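Local coordinates for alpha-actinin-like protein 1 (Schizosaccharomyces pombe, PDB 5BVR) that binds actin filaments through tandem calponin-homology domains and takes part in actin-ring formation, cytokinesis and septation, at residues Ser31-Leu35 and Arg36-Ser40; Val11-Arg14 and Thr15-Trp19; Asn186-Leu189 and Ala190-Ala194; Glu226-His229 and Ala230-Leu234; Lys180-His183 and Arg184-Met187. All coordinates share one frame; numbering follows the deposited sequence.

Along the chain the order is contact 2, contact 1, contact 5, contact 3, contact 4. Contacts 2 and 1 belong to the first calponin-homology domain: helix 11-25 and the loop after it. Their centres are about 11 Å apart, and L35 packs on N13 and T17. Contacts 5, 3 and 4 belong to the second domain. Contacts 5 and 3 are the cap and the body of helix 183-198, with centres about 10 Å apart. Contact 4, on helix 217-234, meets contact 3 where Y227 touches A194. Contact 2 comes near contact 4 through W19 and E226. This is one place where the two calponin-homology domains of the actin-binding region meet.

Contact 1: Ser31-Leu35 and Arg36-Ser40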
# COMPACT_ATOMS: atom_id res chain seq x y z
N SER A 31 11.18 -9.19 -8.81
CA SER A 31 10.39 -7.97 -8.64
C SER A 31 9.68 -7.48 -9.90
O SER A 31 10.00 -7.82 -11.04
CB SER A 31 11.28 -6.85 -8.12
OG SER A 31 11.85 -7.18 -6.87
N VAL A 32 8.69 -6.64 -9.64
CA VAL A 32 8.05 -5.85 -10.66
C VAL A 32 8.87 -4.57 -10.82
O VAL A 32 9.19 -3.92 -9.83
CB VAL A 32 6.62 -5.45 -10.22
CG1 VAL A 32 5.98 -4.47 -11.21
CG2 VAL A 32 5.76 -6.70 -10.04
N PHE A 33 9.19 -4.23 -12.07
CA PHE A 33 9.87 -2.97 -12.36
C PHE A 33 8.98 -2.04 -13.18
O PHE A 33 9.09 -0.81 -13.08
CB PHE A 33 11.18 -3.26 -13.10
CG PHE A 33 12.18 -4.00 -12.26
CD1 PHE A 33 12.92 -3.33 -11.30
CD2 PHE A 33 12.35 -5.36 -12.39
CE1 PHE A 33 13.83 -4.00 -10.52
CE2 PHE A 33 13.27 -6.04 -11.60
CZ PHE A 33 14.00 -5.35 -10.67
N ASP A 34 8.09 -2.64 -13.96
CA ASP A 34 7.21 -1.89 -14.85
C ASP A 34 5.87 -2.60 -14.95
O ASP A 34 5.75 -3.64 -15.61
CB ASP A 34 7.85 -1.76 -16.24
CG ASP A 34 7.06 -0.86 -17.18
OD1 ASP A 34 5.92 -0.45 -16.84
OD2 ASP A 34 7.57 -0.58 -18.28
N LEU A 35 4.86 -2.04 -14.28
CA LEU A 35 3.54 -2.66 -14.27
C LEU A 35 2.89 -2.72 -15.65
O LEU A 35 1.92 -3.45 -15.82
CB LEU A 35 2.62 -1.93 -13.30
CG LEU A 35 2.87 -2.24 -11.82
CD1 LEU A 35 2.08 -1.26 -10.96
CD2 LEU A 35 2.48 -3.67 -11.50
N ARG A 36 3.41 -1.99 -16.62
CA ARG A 36 2.88 -2.07 -17.98
C ARG A 36 3.22 -3.39 -18.63
O ARG A 36 2.48 -3.86 -19.50
CB ARG A 36 3.43 -0.95 -18.86
CG ARG A 36 2.90 0.41 -18.52
CD ARG A 36 3.47 1.48 -19.44
NE ARG A 36 2.97 2.80 -19.07
CZ ARG A 36 3.42 3.95 -19.57
NH1 ARG A 36 4.39 3.97 -20.47
NH2 ARG A 36 2.89 5.10 -19.15
N LYS A 37 4.33 -3.99 -18.22
CA LYS A 37 4.86 -5.16 -18.91
C LYS A 37 4.98 -6.38 -18.03
O LYS A 37 4.79 -7.51 -18.49
CB LYS A 37 6.24 -4.84 -19.49
CG LYS A 37 6.24 -3.79 -20.59
CD LYS A 37 5.61 -4.31 -21.88
CE LYS A 37 5.54 -3.23 -22.95
NZ LYS A 37 4.73 -2.05 -22.50
N ASP A 38 5.30 -6.18 -16.75
CA ASP A 38 5.80 -7.29 -15.93
C ASP A 38 4.71 -8.23 -15.40
O ASP A 38 5.03 -9.28 -14.85
CB ASP A 38 6.65 -6.78 -14.76
CG ASP A 38 7.93 -6.09 -15.23
OD1 ASP A 38 8.31 -6.23 -16.41
OD2 ASP A 38 8.55 -5.41 -14.41
N LEU A 39 3.44 -7.87 -15.57
CA LEU A 39 2.34 -8.75 -15.17
C LEU A 39 1.73 -9.48 -16.35
O LEU A 39 0.81 -10.26 -16.17
CB LEU A 39 1.23 -7.97 -14.48
CG LEU A 39 1.64 -7.09 -13.30
CD1 LEU A 39 0.40 -6.49 -12.65
CD2 LEU A 39 2.45 -7.86 -12.30
N SER A 40 2.20 -9.19 -17.56
CA SER A 40 1.54 -9.65 -18.77
C SER A 40 1.41 -11.15 -18.92
O SER A 40 0.45 -11.59 -19.52
CB SER A 40 2.18 -9.02 -19.98
OG SER A 40 1.92 -7.62 -19.94
O HOH W 1 1.90 -5.91 -16.96
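D38 reaches back to F33 and D34 and ties the loop into a compact turn. D38 CB lies 3.4 Å from D34 O, and CG is similarly close. CG stands beside D38's own backbone N (chi1 -65°), which turns the carboxylate toward the 31-35 backbone. D38 OD1 has D34 O as its nearest neighbour across the contact, at 3.7 Å and without a bond. OD2 accepts two hydrogen bonds. F33 N approaches D38 OD2 nearly along the C-O axis at 2.7 Å. D34 N, at 2.8 Å from D38 OD2, comes from above the carboxylate plane. OD2 also sits at the edge of the F33 ring, near its plane. The backbone answers in the other direction: D38 N and K37 N both donate to D34 O. D34 OD1 in turn accepts from R36 N at 3.0 Å, an Asx-turn bond with the donor 48° out of the carboxylate plane. This is the loop between helices 11-25 and 43-53 of the first calponin-homology domain, and its second half holds a type I turn from K37 to S40. On the buried side L35 and L39 lie side by side, with L35 CD2 3.7 Å from L39 CD1. L35 also packs on helices 11-25 and 101-117, and L39 on F20 and I104. A water joins two more backbone groups, donating to L35 O at 2.7 Å and accepting from L39 N at 2.9 Å.

Contact 2: Val11-Arg14 and Thr15-Trp19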
# COMPACT_ATOMS: atom_id res chain seq x y z
N VAL A 11 3.06 8.65 -8.89
CA VAL A 11 3.16 8.28 -7.49
C VAL A 11 2.44 6.97 -7.21
O VAL A 11 2.98 6.10 -6.54
CB VAL A 11 2.58 9.39 -6.58
CG1 VAL A 11 2.42 8.91 -5.14
CG2 VAL A 11 3.47 10.64 -6.62
N GLN A 12 1.24 6.82 -7.73
CA GLN A 12 0.48 5.62 -7.48
C GLN A 12 1.13 4.41 -8.13
O GLN A 12 1.18 3.34 -7.52
CB GLN A 12 -0.94 5.78 -7.97
CG GLN A 12 -1.86 4.69 -7.50
CD GLN A 12 -3.27 4.92 -7.95
OE1 GLN A 12 -3.75 4.27 -8.89
NE2 GLN A 12 -3.95 5.86 -7.30
N ASN A 13 1.60 4.55 -9.37
CA ASN A 13 2.32 3.49 -10.03
C ASN A 13 3.49 3.04 -9.15
O ASN A 13 3.63 1.84 -8.82
CB ASN A 13 2.76 4.00 -11.41
CG ASN A 13 3.37 2.95 -12.28
OD1 ASN A 13 3.73 1.88 -11.83
ND2 ASN A 13 3.51 3.27 -13.55
N ARG A 14 4.31 4.00 -8.71
CA ARG A 14 5.49 3.66 -7.97
C ARG A 14 5.13 3.06 -6.62
O ARG A 14 5.75 2.09 -6.19
CB ARG A 14 6.41 4.87 -7.84
CG ARG A 14 7.10 5.16 -9.18
CD ARG A 14 8.01 6.37 -9.10
NE ARG A 14 7.27 7.61 -8.94
CZ ARG A 14 7.19 8.31 -7.81
NH1 ARG A 14 7.82 7.91 -6.70
NH2 ARG A 14 6.48 9.42 -7.80
N THR A 15 4.12 3.60 -5.97
CA THR A 15 3.74 3.12 -4.65
C THR A 15 3.18 1.71 -4.72
O THR A 15 3.54 0.83 -3.91
CB THR A 15 2.71 4.05 -3.99
OG1 THR A 15 3.27 5.36 -3.85
CG2 THR A 15 2.32 3.57 -2.63
N PHE A 16 2.29 1.49 -5.67
CA PHE A 16 1.72 0.17 -5.88
C PHE A 16 2.78 -0.85 -6.27
O PHE A 16 2.70 -2.00 -5.85
CB PHE A 16 0.61 0.19 -6.94
CG PHE A 16 -0.70 0.82 -6.48
CD1 PHE A 16 -0.82 1.51 -5.26
CD2 PHE A 16 -1.83 0.75 -7.30
CE1 PHE A 16 -2.04 2.08 -4.88
CE2 PHE A 16 -3.04 1.34 -6.92
CZ PHE A 16 -3.14 2.01 -5.68
N THR A 17 3.76 -0.44 -7.07
CA THR A 17 4.86 -1.34 -7.43
C THR A 17 5.65 -1.71 -6.19
O THR A 17 5.96 -2.88 -5.97
CB THR A 17 5.78 -0.69 -8.46
OG1 THR A 17 5.03 -0.43 -9.65
CG2 THR A 17 6.98 -1.58 -8.81
N LYS A 18 5.96 -0.73 -5.35
CA LYS A 18 6.71 -1.02 -4.14
C LYS A 18 5.91 -1.95 -3.20
O LYS A 18 6.49 -2.88 -2.61
CB LYS A 18 7.12 0.29 -3.43
CG LYS A 18 8.31 0.97 -4.11
CD LYS A 18 8.63 2.33 -3.54
CE LYS A 18 8.04 3.43 -4.41
NZ LYS A 18 8.33 4.81 -3.95
N TRP A 19 4.60 -1.73 -3.10
CA TRP A 19 3.74 -2.58 -2.28
C TRP A 19 3.79 -4.02 -2.82
O TRP A 19 4.00 -4.97 -2.06
CB TRP A 19 2.31 -2.03 -2.27
CG TRP A 19 1.37 -2.94 -1.56
CD1 TRP A 19 1.13 -3.01 -0.21
CD2 TRP A 19 0.57 -3.95 -2.17
NE1 TRP A 19 0.19 -3.99 0.04
CE2 TRP A 19 -0.15 -4.59 -1.15
CE3 TRP A 19 0.38 -4.37 -3.48
CZ2 TRP A 19 -1.05 -5.62 -1.41
CZ3 TRP A 19 -0.51 -5.38 -3.74
CH2 TRP A 19 -1.20 -6.01 -2.71
O HOH W 2 5.65 -0.08 -12.32
O HOH W 3 9.77 5.76 -6.11
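V11 O and N13 O each take two hydrogen bonds from a threonine one turn further on. T15 N and T15 OG1 both donate to V11 O, the hydroxyl at 2.8 Å. T17 N and T17 OG1 do the same at N13 O. Each hydroxyl stands beside its own backbone N (chi1 -60° in T15), which brings it over the preceding turn, above the carbonyl plane. Backbone bonds join F16 N to Q12 O and K18 N to R14 O. A water donates to N13 OD1 and to T17 OG1 at 2.8 Å each. Q12 NE2 bonds to D216, a zinc ligand, and the Q12 side chain lies about 3 Å from a bound zinc ion. R14 NH2 makes a salt bridge with D208, and R14 NE bonds to Q9 O. R14 NH1 and K18 NZ are 4.2 Å apart. A water that accepts from both, in the guanidinium plane, bridges the two like charges; K18 also has a long, weak ion pair with E205. Q12 CG sits over one face of the F16 ring in a CH-pi contact, 3.6 Å from the centroid. The Q12 amide plane is 15° from the ring plane. With an alanine in place of F16, Q12 CG would probably lose this face and a gap would open beside W109 and I112. Threonine hydroxyls bond back to the i-4 carbonyl here, on the first helix of the first calponin-homology domain.

Contact 3: Asn186-Leu189 and Ala190-Ala194; sequences NMQL and AFDIA
M187 meets the F191 ring with two different atoms, one over the face and one oblique to it. CG lies over the face in a CH-pi contact, 4.0 Å from the centroid and offset toward the rim. SD is 43° off the ring normal and reaches F191 CZ at 3.6 Å, a Met-aromatic contact. The chain starts anti to the backbone N (chi1 -167°) and then bends at chi2, which carries the sulfur along the ring toward CZ. A second conformer of M187 exists, so this fit may not be the sole one.

The polar pair, Q188 and D192, starts one residue later and lies further round the helix. Q188 NE2 donates to D192 OD1 at 2.9 Å, on the syn side of the carboxylate and 34° out of its plane. The oxygen lies in the Q188 amide plane. The same NE2 makes a weak bond to OD2. The amide and carboxylate planes are clearly tilted against each other. D192 OD1 also holds a salt bridge to R202, so the carboxylate joins the helix to the loop that carries R202, after helix 183-198. On another side of the helix L189 and I193 run side by side, with L189 CG 3.7 Å from I193 CD1. Backbone bonds one turn apart run through the whole segment, such as I193 N to L189 O at 2.9 Å.

In the second calponin-homology domain, F191 packs among helices 159-168, 206-209 and 217-234. Y223 and F161 meet it edge-to-face, and V206 packs on it and on M187. A190 rests on helix 159-168, and A194 lies against Y223 and Y227 of helix 217-234.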
# COMPACT_ATOMS: atom_id res chain seq x y z
N ASN A 186 10.95 16.79 8.58
CA ASN A 186 10.12 15.99 9.48
C ASN A 186 9.54 14.78 8.77
O ASN A 186 9.51 13.69 9.32
CB ASN A 186 9.02 16.86 10.07
CG ASN A 186 9.59 17.92 11.01
OD1 ASN A 186 10.74 17.82 11.45
ND2 ASN A 186 8.77 18.90 11.35
N MET A 187 9.09 14.94 7.54
CA MET A 187 8.62 13.82 6.72
C MET A 187 9.73 12.78 6.56
O MET A 187 9.52 11.56 6.70
CB MET A 187 8.20 14.31 5.32
CG MET A 187 7.41 13.28 4.49
SD MET A 187 5.69 13.16 5.01
CE MET A 187 5.05 14.72 4.37
N GLN A 188 10.91 13.25 6.19
CA GLN A 188 12.04 12.36 5.98
C GLN A 188 12.38 11.61 7.27
O GLN A 188 12.61 10.39 7.25
CB GLN A 188 13.24 13.19 5.52
CG GLN A 188 14.48 12.37 5.19
CD GLN A 188 14.31 11.56 3.93
OE1 GLN A 188 14.04 12.11 2.87
NE2 GLN A 188 14.45 10.24 4.05
N LEU A 189 12.37 12.32 8.38
CA LEU A 189 12.64 11.72 9.69
C LEU A 189 11.67 10.57 9.97
O LEU A 189 12.08 9.45 10.30
CB LEU A 189 12.55 12.78 10.79
CG LEU A 189 12.91 12.32 12.19
CD1 LEU A 189 14.40 12.02 12.30
CD2 LEU A 189 12.48 13.37 13.21
N ALA A 190 10.37 10.85 9.82
CA ALA A 190 9.36 9.83 10.07
C ALA A 190 9.56 8.63 9.16
O ALA A 190 9.55 7.49 9.64
CB ALA A 190 7.97 10.41 9.89
N PHE A 191 9.72 8.84 7.87
CA PHE A 191 9.86 7.72 6.95
C PHE A 191 11.09 6.89 7.30
O PHE A 191 11.04 5.66 7.22
CB PHE A 191 9.96 8.20 5.50
CG PHE A 191 8.68 8.78 4.94
CD1 PHE A 191 7.54 8.96 5.73
CD2 PHE A 191 8.62 9.12 3.60
CE1 PHE A 191 6.37 9.50 5.15
CE2 PHE A 191 7.48 9.65 3.05
CZ PHE A 191 6.35 9.83 3.82
N ASP A 192 12.18 7.56 7.69
CA ASP A 192 13.43 6.87 8.03
C ASP A 192 13.29 6.06 9.31
O ASP A 192 13.69 4.89 9.38
CB ASP A 192 14.56 7.89 8.22
CG ASP A 192 15.05 8.50 6.94
OD1 ASP A 192 14.71 8.00 5.85
OD2 ASP A 192 15.81 9.51 7.02
N ILE A 193 12.72 6.66 10.33
CA ILE A 193 12.54 5.97 11.60
C ILE A 193 11.57 4.80 11.45
O ILE A 193 11.85 3.70 11.95
CB ILE A 193 12.06 6.93 12.69
CG1 ILE A 193 13.18 7.92 13.02
CG2 ILE A 193 11.66 6.17 13.93
CD1 ILE A 193 12.72 9.06 13.91
N ALA A 194 10.45 5.01 10.78
CA ALA A 194 9.49 3.93 10.49
C ALA A 194 10.18 2.74 9.84
O ALA A 194 9.97 1.59 10.23
CB ALA A 194 8.39 4.45 9.59

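Contact 4: Glu226-His229 and Ala230-Leu234; sequences EYFH and AFSTL
Y227 and F231 form the aromatic part of this contact. They are an offset edge-to-face pair, the edge of Y227 turned to the face of F231. The centroids are 5.6 Å apart and the planes meet at 65°. The closest atoms are Y227 CD2 and F231 CZ, at 3.7 Å. CG beside the backbone N in both (F231 chi1 -73°) lays the two rings along the same side of the helix. F228 is different: its CG is anti to its own N, and the hydroxyl O of S232 lies over the centre of its ring, 3.7 Å above the plane.

Hydroxyl bonds make the second group. S232 OG donates to F228 O at 2.7 Å, and S232 N reaches the same oxygen from the opposite face of the carbonyl plane. T233 repeats the scheme at H229 O, with OG1 at 2.8 Å and N on the other face. Each of these two carbonyls is thus held by two donors. Plain backbone bonds, A230 N to E226 O and F231 N to Y227 O, continue the helix pattern.

Two polar tips bond outside the contact: Y227 OH to Y223 OH, and H229 NE2 to T116 O.

The segment is the last part of helix 217-234 in the second calponin-homology domain. Y227 packs on I165 of helix 159-168, and F231 touches I198 of helix 183-198. F231 also stacks on H168, which with D235 binds a zinc ion about 4 Å from the F231 side chain. F228 meets W134 of helix 127-138 edge-to-face.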
# COMPACT_ATOMS: atom_id res chain seq x y z
N GLU A 226 0.40 0.38 6.59
CA GLU A 226 1.58 -0.32 7.13
C GLU A 226 1.81 0.05 8.59
O GLU A 226 2.24 -0.79 9.38
CB GLU A 226 2.87 -0.03 6.34
CG GLU A 226 2.84 -0.48 4.88
CD GLU A 226 3.04 -1.96 4.67
OE1 GLU A 226 3.42 -2.66 5.64
OE2 GLU A 226 2.82 -2.43 3.53
N TYR A 227 1.55 1.31 8.94
CA TYR A 227 1.65 1.74 10.32
C TYR A 227 0.65 1.01 11.21
O TYR A 227 1.00 0.51 12.27
CB TYR A 227 1.43 3.25 10.46
CG TYR A 227 2.59 4.11 9.98
CD1 TYR A 227 2.97 4.11 8.65
CD2 TYR A 227 3.26 4.95 10.85
CE1 TYR A 227 4.03 4.90 8.22
CE2 TYR A 227 4.31 5.72 10.43
CZ TYR A 227 4.68 5.71 9.11
OH TYR A 227 5.74 6.50 8.73
N PHE A 228 -0.60 0.95 10.79
CA PHE A 228 -1.61 0.24 11.56
C PHE A 228 -1.18 -1.21 11.82
O PHE A 228 -1.24 -1.71 12.96
CB PHE A 228 -2.95 0.21 10.82
CG PHE A 228 -3.98 -0.61 11.53
CD1 PHE A 228 -4.73 -0.06 12.55
CD2 PHE A 228 -4.13 -1.97 11.25
CE1 PHE A 228 -5.66 -0.82 13.26
CE2 PHE A 228 -5.06 -2.73 11.95
CZ PHE A 228 -5.82 -2.14 12.95
N HIS A 229 -0.79 -1.92 10.77
CA HIS A 229 -0.48 -3.34 10.96
C HIS A 229 0.79 -3.52 11.78
O HIS A 229 0.85 -4.39 12.69
CB HIS A 229 -0.36 -4.08 9.64
CG HIS A 229 -1.66 -4.24 8.92
ND1 HIS A 229 -2.68 -5.05 9.39
CD2 HIS A 229 -2.14 -3.66 7.80
CE1 HIS A 229 -3.71 -4.99 8.56
NE2 HIS A 229 -3.40 -4.15 7.59
N ALA A 230 1.82 -2.73 11.52
CA ALA A 230 3.06 -2.90 12.27
C ALA A 230 2.89 -2.52 13.73
O ALA A 230 3.30 -3.27 14.62
CB ALA A 230 4.19 -2.09 11.63
N PHE A 231 2.28 -1.36 13.97
CA PHE A 231 2.11 -0.90 15.35
C PHE A 231 1.27 -1.92 16.11
O PHE A 231 1.58 -2.27 17.25
CB PHE A 231 1.44 0.47 15.42
CG PHE A 231 2.30 1.63 14.99
CD1 PHE A 231 3.56 1.47 14.46
CD2 PHE A 231 1.82 2.91 15.18
CE1 PHE A 231 4.33 2.58 14.10
CE2 PHE A 231 2.58 4.02 14.83
CZ PHE A 231 3.83 3.84 14.29
N SER A 232 0.16 -2.34 15.50
CA SER A 232 -0.75 -3.25 16.18
C SER A 232 -0.05 -4.57 16.53
O SER A 232 -0.23 -5.12 17.62
CB SER A 232 -1.99 -3.52 15.35
OG SER A 232 -2.74 -2.32 15.13
N THR A 233 0.73 -5.09 15.60
CA THR A 233 1.43 -6.35 15.81
C THR A 233 2.48 -6.19 16.89
O THR A 233 2.58 -7.04 17.80
CB THR A 233 2.06 -6.81 14.50
OG1 THR A 233 1.01 -7.09 13.58
CG2 THR A 233 2.92 -8.07 14.70
N LEU A 234 3.22 -5.10 16.83
CA LEU A 234 4.28 -4.88 17.80
C LEU A 234 3.73 -4.62 19.20
O LEU A 234 4.42 -4.90 20.18
CB LEU A 234 5.19 -3.75 17.34
CG LEU A 234 6.08 -4.09 16.13
CD1 LEU A 234 6.65 -2.81 15.47
CD2 LEU A 234 7.19 -5.04 16.54

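Contact 5: Lys180-His183 and Arg184-Met187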
# COMPACT_ATOMS: atom_id res chain seq x y z
N LYS A 180 8.37 22.45 13.65
CA LYS A 180 7.13 22.08 12.99
C LYS A 180 7.01 22.68 11.59
O LYS A 180 6.23 22.19 10.77
CB LYS A 180 5.91 22.47 13.84
CG LYS A 180 5.73 21.64 15.11
CD LYS A 180 4.29 21.67 15.62
CE LYS A 180 4.08 20.69 16.79
NZ LYS A 180 5.02 20.99 17.93
N LYS A 181 7.77 23.74 11.31
CA LYS A 181 7.71 24.35 10.00
C LYS A 181 8.55 23.61 8.95
O LYS A 181 8.37 23.84 7.76
CB LYS A 181 8.13 25.83 10.07
CG LYS A 181 7.05 26.86 9.70
CD LYS A 181 5.63 26.49 10.13
CE LYS A 181 4.60 27.50 9.62
NZ LYS A 181 3.23 26.90 9.61
N ASN A 182 9.44 22.71 9.38
CA ASN A 182 10.29 22.00 8.42
C ASN A 182 9.61 20.71 7.98
O ASN A 182 9.98 19.62 8.40
CB ASN A 182 11.69 21.73 8.96
CG ASN A 182 12.68 21.42 7.84
OD1 ASN A 182 12.30 20.94 6.74
ND2 ASN A 182 13.95 21.72 8.09
N HIS A 183 8.63 20.86 7.11
CA HIS A 183 7.82 19.74 6.66
C HIS A 183 8.69 18.67 6.03
O HIS A 183 8.48 17.49 6.27
CB HIS A 183 6.77 20.23 5.67
CG HIS A 183 5.83 21.23 6.25
ND1 HIS A 183 4.86 21.86 5.49
CD2 HIS A 183 5.70 21.72 7.50
CE1 HIS A 183 4.18 22.70 6.25
NE2 HIS A 183 4.67 22.63 7.48
N ARG A 184 9.66 19.06 5.21
CA ARG A 184 10.44 18.07 4.45
C ARG A 184 11.36 17.27 5.37
O ARG A 184 11.44 16.04 5.27
CB ARG A 184 11.24 18.77 3.35
CG ARG A 184 11.86 17.79 2.34
CD ARG A 184 12.11 18.46 0.97
NE ARG A 184 10.91 19.12 0.46
CZ ARG A 184 10.07 18.61 -0.45
NH1 ARG A 184 10.27 17.41 -0.99
NH2 ARG A 184 9.01 19.32 -0.82
N ALA A 185 12.04 17.96 6.29
CA ALA A 185 12.91 17.27 7.24
C ALA A 185 12.12 16.35 8.17
O ALA A 185 12.55 15.22 8.48
CB ALA A 185 13.69 18.29 8.05
N ASN A 186 10.95 16.79 8.58
CA ASN A 186 10.12 15.99 9.48
C ASN A 186 9.54 14.78 8.77
O ASN A 186 9.51 13.69 9.32
CB ASN A 186 9.02 16.86 10.07
CG ASN A 186 9.59 17.92 11.01
OD1 ASN A 186 10.74 17.82 11.45
ND2 ASN A 186 8.77 18.90 11.35
N MET A 187 9.09 14.94 7.54
CA MET A 187 8.62 13.82 6.72
C MET A 187 9.73 12.78 6.56
O MET A 187 9.52 11.56 6.70
CB MET A 187 8.20 14.31 5.32
CG MET A 187 7.41 13.28 4.49
SD MET A 187 5.69 13.16 5.01
CE MET A 187 5.05 14.72 4.37
O HOH W 4 6.46 19.48 9.96
O HOH W 5 10.08 21.94 4.37
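As the N-cap of helix 183-198, N182 accepts from A185 N through OD1 at 3.0 Å. The donor stands above the amide carbonyl plane, 58° out of it. N182 CG is anti to its own backbone N (chi1 -161°), which swings the amide over the first turn. A185 CB then lies 3.3 Å from both N182 CG and N182 OD1, so the methyl packs against the amide. The main chain adds N186 N to N182 O at 3.0 Å, which meets its carbonyl nearly end-on. M187 N to H183 O carries the helix on. A water takes R184 N at 3.0 Å and donates weakly to N182 OD1.

The next layer holds the loop. A water accepts from N186 ND2 and donates to K180 O, 2.8 Å in each case. The same ND2 also bonds to D179 O, so N186 is tied to the incoming loop twice. H183 ND1 bonds to D211, and K180 O sits at the edge of the H183 ring, in its plane. N182 is also the centre of an inverse gamma turn, closed by a weak bond, at the entry to the helix.

An alanine instead of N182 would probably leave A185 N without its capping acceptor and the first turn less firmly held. The chemistry is that of a helix N-terminus: an uncharged side-chain oxygen and a water serve the first N-H groups, which have no earlier helix carbonyl to meet.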